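Local coordinates for odorant binding protein (AGAP010409-PA) (Anopheles gambiae, PDB 3L4A) that probably binds and carries small odorant molecules as a secreted, mostly helical protein, at residues 4-18 / 37-49. Numbering follows the deposited sequence. Where two conformers were deposited one is given.
Sequences NESVIESCSNAVQGA and VTHCFVRCIGLEL
Val-7 splits its two methyls between Ile-45 and Glu-48 of helix 36-48 and Leu-49 just past its end. CG1 meets CD1 of Ile-45 at a tight 3.2 Å and also brushes CB of Glu-48, while CG2 lies 3.9 Å from CD2 of Leu-49. One residue on, Ile-8 lies beside the Phe-41 ring: its carbonyl O sits at the ring edge, near the plane, 3.6 Å from CE1, and its CG2 methyl touches CZ. At the centre Cys-11 fits as a knob among Phe-41, Cys-44, Ile-45 and Glu-48, and its SG is joined covalently to SG of Cys-44 with a chi3 of -84°. The two sulfurs arrive by different rotations, that of Cys-11 beside its own backbone N (chi1 -78°) and that of Cys-44 anti to its own (chi1 -178°). The backbone N of Ser-12, whose hydrogen goes to Ile-8 O, lies at the same ring edge, whereas its OG donates a hydrogen bond to Glu-9 O at 2.7 Å. Val-15, where the chain leaves the helix, straddles Cys-40: CG1 reaches CB of that residue at 3.6 Å and CG2 lies over its carbonyl. The type II turn from Val-15 to Ala-18, with Gly-17 at positive phi, then lays the backbone and CB of Ala-18 against CG1 of Val-37. Tyr-27 of helix 21-28 stacks on Phe-41, and Cys-40 forms a second disulfide with Cys-97 of helix 96-105. With aliphatic and aromatic packing around a covalent link, the N-terminal helix is tethered to helix 36-48, itself tied onward to helix 96-105, in the three-disulfide framework characteristic of classical insect odorant-binding proteins.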
loop_
_atom_site.group_PDB
_atom_site.type_symbol
_atom_site.label_atom_id
_atom_site.label_comp_id
_atom_site.label_asym_id
_atom_site.label_seq_id
_atom_site.Cartn_x
_atom_site.Cartn_y
_atom_site.Cartn_z
ATOM N N ASN A 4 -0.447 -7.108 -9.579
ATOM C CA ASN A 4 -0.272 -7.858 -10.818
ATOM C C ASN A 4 0.597 -7.122 -11.840
ATOM O O ASN A 4 0.858 -5.922 -11.700
ATOM C CB ASN A 4 -1.631 -8.230 -11.420
ATOM C CG ASN A 4 -2.528 -7.025 -11.635
ATOM O OD1 ASN A 4 -3.501 -6.824 -10.908
ATOM N ND2 ASN A 4 -2.203 -6.215 -12.639
ATOM N N GLU A 5 1.052 -7.851 -12.857
ATOM C CA GLU A 5 1.949 -7.298 -13.870
ATOM C C GLU A 5 1.397 -6.025 -14.497
ATOM O O GLU A 5 2.111 -5.031 -14.628
ATOM C CB GLU A 5 2.194 -8.333 -14.973
ATOM C CG GLU A 5 0.915 -8.982 -15.496
ATOM C CD GLU A 5 1.046 -9.509 -16.915
ATOM O OE1 GLU A 5 2.107 -9.301 -17.540
ATOM O OE2 GLU A 5 0.080 -10.129 -17.409
ATOM N N SER A 6 0.130 -6.069 -14.895
ATOM C CA SER A 6 -0.494 -4.969 -15.623
ATOM C C SER A 6 -0.411 -3.658 -14.843
ATOM O O SER A 6 -0.049 -2.613 -15.389
ATOM C CB SER A 6 -1.954 -5.314 -15.933
ATOM O OG SER A 6 -2.611 -4.249 -16.586
ATOM N N VAL A 7 -0.747 -3.725 -13.560
ATOM C CA VAL A 7 -0.750 -2.541 -12.709
ATOM C C VAL A 7 0.663 -2.009 -12.457
ATOM O O VAL A 7 0.871 -0.798 -12.406
ATOM C CB VAL A 7 -1.499 -2.812 -11.385
ATOM C CG1 VAL A 7 -1.320 -1.667 -10.423
ATOM C CG2 VAL A 7 -2.976 -3.038 -11.655
ATOM N N ILE A 8 1.640 -2.902 -12.333
ATOM C CA ILE A 8 3.026 -2.467 -12.172
ATOM C C ILE A 8 3.492 -1.679 -13.400
ATOM O O ILE A 8 4.087 -0.598 -13.286
ATOM C CB ILE A 8 3.977 -3.653 -11.911
ATOM C CG1 ILE A 8 3.788 -4.176 -10.484
ATOM C CG2 ILE A 8 5.420 -3.229 -12.131
ATOM C CD1 ILE A 8 4.550 -5.455 -10.201
ATOM N N GLU A 9 3.205 -2.209 -14.584
ATOM C CA GLU A 9 3.608 -1.527 -15.802
ATOM C C GLU A 9 2.897 -0.182 -15.962
ATOM O O GLU A 9 3.524 0.827 -16.266
ATOM C CB GLU A 9 3.359 -2.421 -17.021
ATOM C CG GLU A 9 3.984 -3.812 -16.890
ATOM C CD GLU A 9 5.482 -3.753 -16.722
ATOM O OE1 GLU A 9 6.032 -4.576 -15.961
ATOM O OE2 GLU A 9 6.111 -2.874 -17.341
ATOM N N SER A 10 1.583 -0.161 -15.740
ATOM C CA SER A 10 0.834 1.079 -15.888
ATOM C C SER A 10 1.275 2.126 -14.869
ATOM O O SER A 10 1.415 3.298 -15.193
ATOM C CB SER A 10 -0.665 0.814 -15.789
ATOM O OG SER A 10 -1.074 -0.009 -16.870
ATOM N N CYS A 11 1.491 1.700 -13.632
ATOM C CA CYS A 11 1.946 2.641 -12.615
ATOM C C CYS A 11 3.368 3.147 -12.884
ATOM O O CYS A 11 3.697 4.285 -12.562
ATOM C CB CYS A 11 1.805 2.057 -11.214
ATOM S SG CYS A 11 0.098 2.126 -10.611
ATOM N N SER A 12 4.203 2.308 -13.486
ATOM C CA SER A 12 5.542 2.752 -13.842
ATOM C C SER A 12 5.467 3.854 -14.896
ATOM O O SER A 12 6.324 4.732 -14.946
ATOM C CB SER A 12 6.404 1.587 -14.330
ATOM O OG SER A 12 6.098 1.243 -15.671
ATOM N N ASN A 13 4.428 3.824 -15.724
ATOM C CA ASN A 13 4.247 4.874 -16.711
ATOM C C ASN A 13 3.559 6.113 -16.165
ATOM O O ASN A 13 3.872 7.229 -16.576
ATOM C CB ASN A 13 3.521 4.330 -17.938
ATOM C CG ASN A 13 4.438 3.511 -18.804
ATOM O OD1 ASN A 13 5.602 3.875 -18.992
ATOM N ND2 ASN A 13 3.940 2.393 -19.319
ATOM N N ALA A 14 2.638 5.916 -15.228
ATOM C CA ALA A 14 1.879 7.019 -14.657
ATOM C C ALA A 14 2.740 7.880 -13.746
ATOM O O ALA A 14 2.483 9.071 -13.581
ATOM C CB ALA A 14 0.684 6.482 -13.892
ATOM N N VAL A 15 3.761 7.270 -13.151
ATOM C CA VAL A 15 4.573 7.940 -12.150
ATOM C C VAL A 15 5.918 8.376 -12.740
ATOM O O VAL A 15 6.674 7.556 -13.263
ATOM C CB VAL A 15 4.785 7.025 -10.928
ATOM C CG1 VAL A 15 5.760 7.655 -9.950
ATOM C CG2 VAL A 15 3.448 6.714 -10.246
ATOM N N GLN A 16 6.199 9.675 -12.660
ATOM C CA GLN A 16 7.445 10.224 -13.175
ATOM C C GLN A 16 8.632 9.535 -12.513
ATOM O O GLN A 16 8.701 9.453 -11.291
ATOM C CB GLN A 16 7.511 11.726 -12.907
ATOM C CG GLN A 16 8.662 12.432 -13.608
ATOM C CD GLN A 16 8.437 12.574 -15.103
ATOM O OE1 GLN A 16 7.472 12.041 -15.653
ATOM N NE2 GLN A 16 9.330 13.298 -15.770
ATOM N N GLY A 17 9.546 9.010 -13.320
ATOM C CA GLY A 17 10.743 8.368 -12.799
ATOM C C GLY A 17 10.605 6.875 -12.540
ATOM O O GLY A 17 11.592 6.168 -12.379
ATOM N N ALA A 18 9.365 6.381 -12.518
ATOM C CA ALA A 18 9.127 5.002 -12.108
ATOM C C ALA A 18 9.333 3.948 -13.196
ATOM O O ALA A 18 9.343 2.752 -12.899
ATOM C CB ALA A 18 7.723 4.862 -11.497
ATOM N N VAL A 37 10.123 8.602 -5.766
ATOM C CA VAL A 37 9.521 7.900 -6.896
ATOM C C VAL A 37 8.712 6.718 -6.393
ATOM O O VAL A 37 7.539 6.552 -6.745
ATOM C CB VAL A 37 10.588 7.413 -7.893
ATOM C CG1 VAL A 37 9.943 6.599 -9.011
ATOM C CG2 VAL A 37 11.332 8.604 -8.471
ATOM N N THR A 38 9.336 5.900 -5.556
ATOM C CA THR A 38 8.648 4.751 -4.974
ATOM C C THR A 38 7.430 5.171 -4.147
ATOM O O THR A 38 6.421 4.462 -4.132
ATOM C CB THR A 38 9.600 3.894 -4.133
ATOM O OG1 THR A 38 10.646 3.401 -4.982
ATOM C CG2 THR A 38 8.867 2.709 -3.540
ATOM N N HIS A 39 7.514 6.302 -3.458
ATOM C CA HIS A 39 6.343 6.779 -2.722
ATOM C C HIS A 39 5.157 6.896 -3.663
ATOM O O HIS A 39 4.062 6.408 -3.378
ATOM C CB HIS A 39 6.581 8.144 -2.082
ATOM C CG HIS A 39 7.621 8.145 -1.009
ATOM N ND1 HIS A 39 8.135 9.313 -0.486
ATOM C CD2 HIS A 39 8.254 7.135 -0.368
ATOM C CE1 HIS A 39 9.032 9.021 0.439
ATOM N NE2 HIS A 39 9.125 7.707 0.531
ATOM N N CYS A 40 5.366 7.568 -4.787
ATOM C CA CYS A 40 4.294 7.756 -5.749
ATOM C C CYS A 40 3.889 6.456 -6.431
ATOM O O CYS A 40 2.714 6.254 -6.736
ATOM C CB CYS A 40 4.659 8.827 -6.781
ATOM S SG CYS A 40 4.723 10.504 -6.102
ATOM N N PHE A 41 4.850 5.567 -6.650
ATOM C CA PHE A 41 4.552 4.263 -7.224
ATOM C C PHE A 41 3.620 3.463 -6.305
ATOM O O PHE A 41 2.637 2.877 -6.762
ATOM C CB PHE A 41 5.841 3.484 -7.502
ATOM C CG PHE A 41 5.607 2.161 -8.171
ATOM C CD1 PHE A 41 5.366 2.099 -9.537
ATOM C CD2 PHE A 41 5.607 0.985 -7.441
ATOM C CE1 PHE A 41 5.149 0.891 -10.165
ATOM C CE2 PHE A 41 5.384 -0.234 -8.060
ATOM C CZ PHE A 41 5.150 -0.280 -9.428
ATOM N N VAL A 42 3.940 3.436 -5.013
ATOM C CA VAL A 42 3.121 2.728 -4.042
ATOM C C VAL A 42 1.718 3.329 -3.974
ATOM O O VAL A 42 0.721 2.604 -3.947
ATOM C CB VAL A 42 3.800 2.729 -2.672
ATOM C CG1 VAL A 42 2.802 2.345 -1.581
ATOM C CG2 VAL A 42 5.001 1.788 -2.710
ATOM N N ARG A 43 1.627 4.652 -3.987
ATOM C CA ARG A 43 0.319 5.298 -4.066
ATOM C C ARG A 43 -0.456 4.811 -5.293
ATOM O O ARG A 43 -1.628 4.462 -5.201
ATOM C CB ARG A 43 0.455 6.814 -4.110
ATOM C CG ARG A 43 -0.862 7.533 -4.361
ATOM C CD ARG A 43 -0.698 9.027 -4.214
ATOM N NE ARG A 43 -1.928 9.747 -4.539
ATOM C CZ ARG A 43 -2.242 10.166 -5.760
ATOM N NH1 ARG A 43 -1.408 9.954 -6.773
ATOM N NH2 ARG A 43 -3.381 10.810 -5.965
ATOM N N CYS A 44 0.199 4.799 -6.448
ATOM C CA CYS A 44 -0.449 4.405 -7.690
ATOM C C CYS A 44 -0.987 2.980 -7.614
ATOM O O CYS A 44 -2.122 2.716 -7.998
ATOM C CB CYS A 44 0.535 4.547 -8.855
ATOM S SG CYS A 44 -0.172 4.139 -10.467
ATOM N N ILE A 45 -0.165 2.052 -7.129
ATOM C CA ILE A 45 -0.587 0.653 -7.033
ATOM C C ILE A 45 -1.775 0.526 -6.077
ATOM O O ILE A 45 -2.747 -0.188 -6.348
ATOM C CB ILE A 45 0.559 -0.254 -6.542
ATOM C CG1 ILE A 45 1.718 -0.264 -7.549
ATOM C CG2 ILE A 45 0.040 -1.661 -6.269
ATOM C CD1 ILE A 45 1.341 -0.702 -8.924
ATOM N N GLY A 46 -1.709 1.236 -4.959
ATOM C CA GLY A 46 -2.785 1.193 -3.988
ATOM C C GLY A 46 -4.081 1.724 -4.566
ATOM O O GLY A 46 -5.150 1.149 -4.348
ATOM N N LEU A 47 -4.001 2.829 -5.300
ATOM C CA LEU A 47 -5.192 3.384 -5.942
ATOM C C LEU A 47 -5.764 2.442 -6.995
ATOM O O LEU A 47 -6.972 2.213 -7.029
ATOM C CB LEU A 47 -4.879 4.741 -6.575
ATOM C CG LEU A 47 -4.548 5.872 -5.603
ATOM C CD1 LEU A 47 -4.098 7.107 -6.368
ATOM C CD2 LEU A 47 -5.758 6.191 -4.717
ATOM N N GLU A 48 -4.895 1.899 -7.844
ATOM C CA GLU A 48 -5.327 1.054 -8.961
ATOM C C GLU A 48 -5.967 -0.243 -8.494
ATOM O O GLU A 48 -6.927 -0.722 -9.101
ATOM C CB GLU A 48 -4.147 0.736 -9.876
ATOM C CG GLU A 48 -3.763 1.873 -10.783
ATOM C CD GLU A 48 -4.869 2.216 -11.757
ATOM O OE1 GLU A 48 -5.547 1.283 -12.244
ATOM O OE2 GLU A 48 -5.063 3.417 -12.025
ATOM N N LEU A 49 -5.432 -0.811 -7.419
ATOM C CA LEU A 49 -5.964 -2.052 -6.862
ATOM C C LEU A 49 -7.081 -1.802 -5.851
ATOM O O LEU A 49 -7.598 -2.742 -5.254
ATOM C CB LEU A 49 -4.845 -2.879 -6.219
ATOM C CG LEU A 49 -3.741 -3.355 -7.170
ATOM C CD1 LEU A 49 -2.656 -4.111 -6.429
ATOM C CD2 LEU A 49 -4.356 -4.229 -8.242
#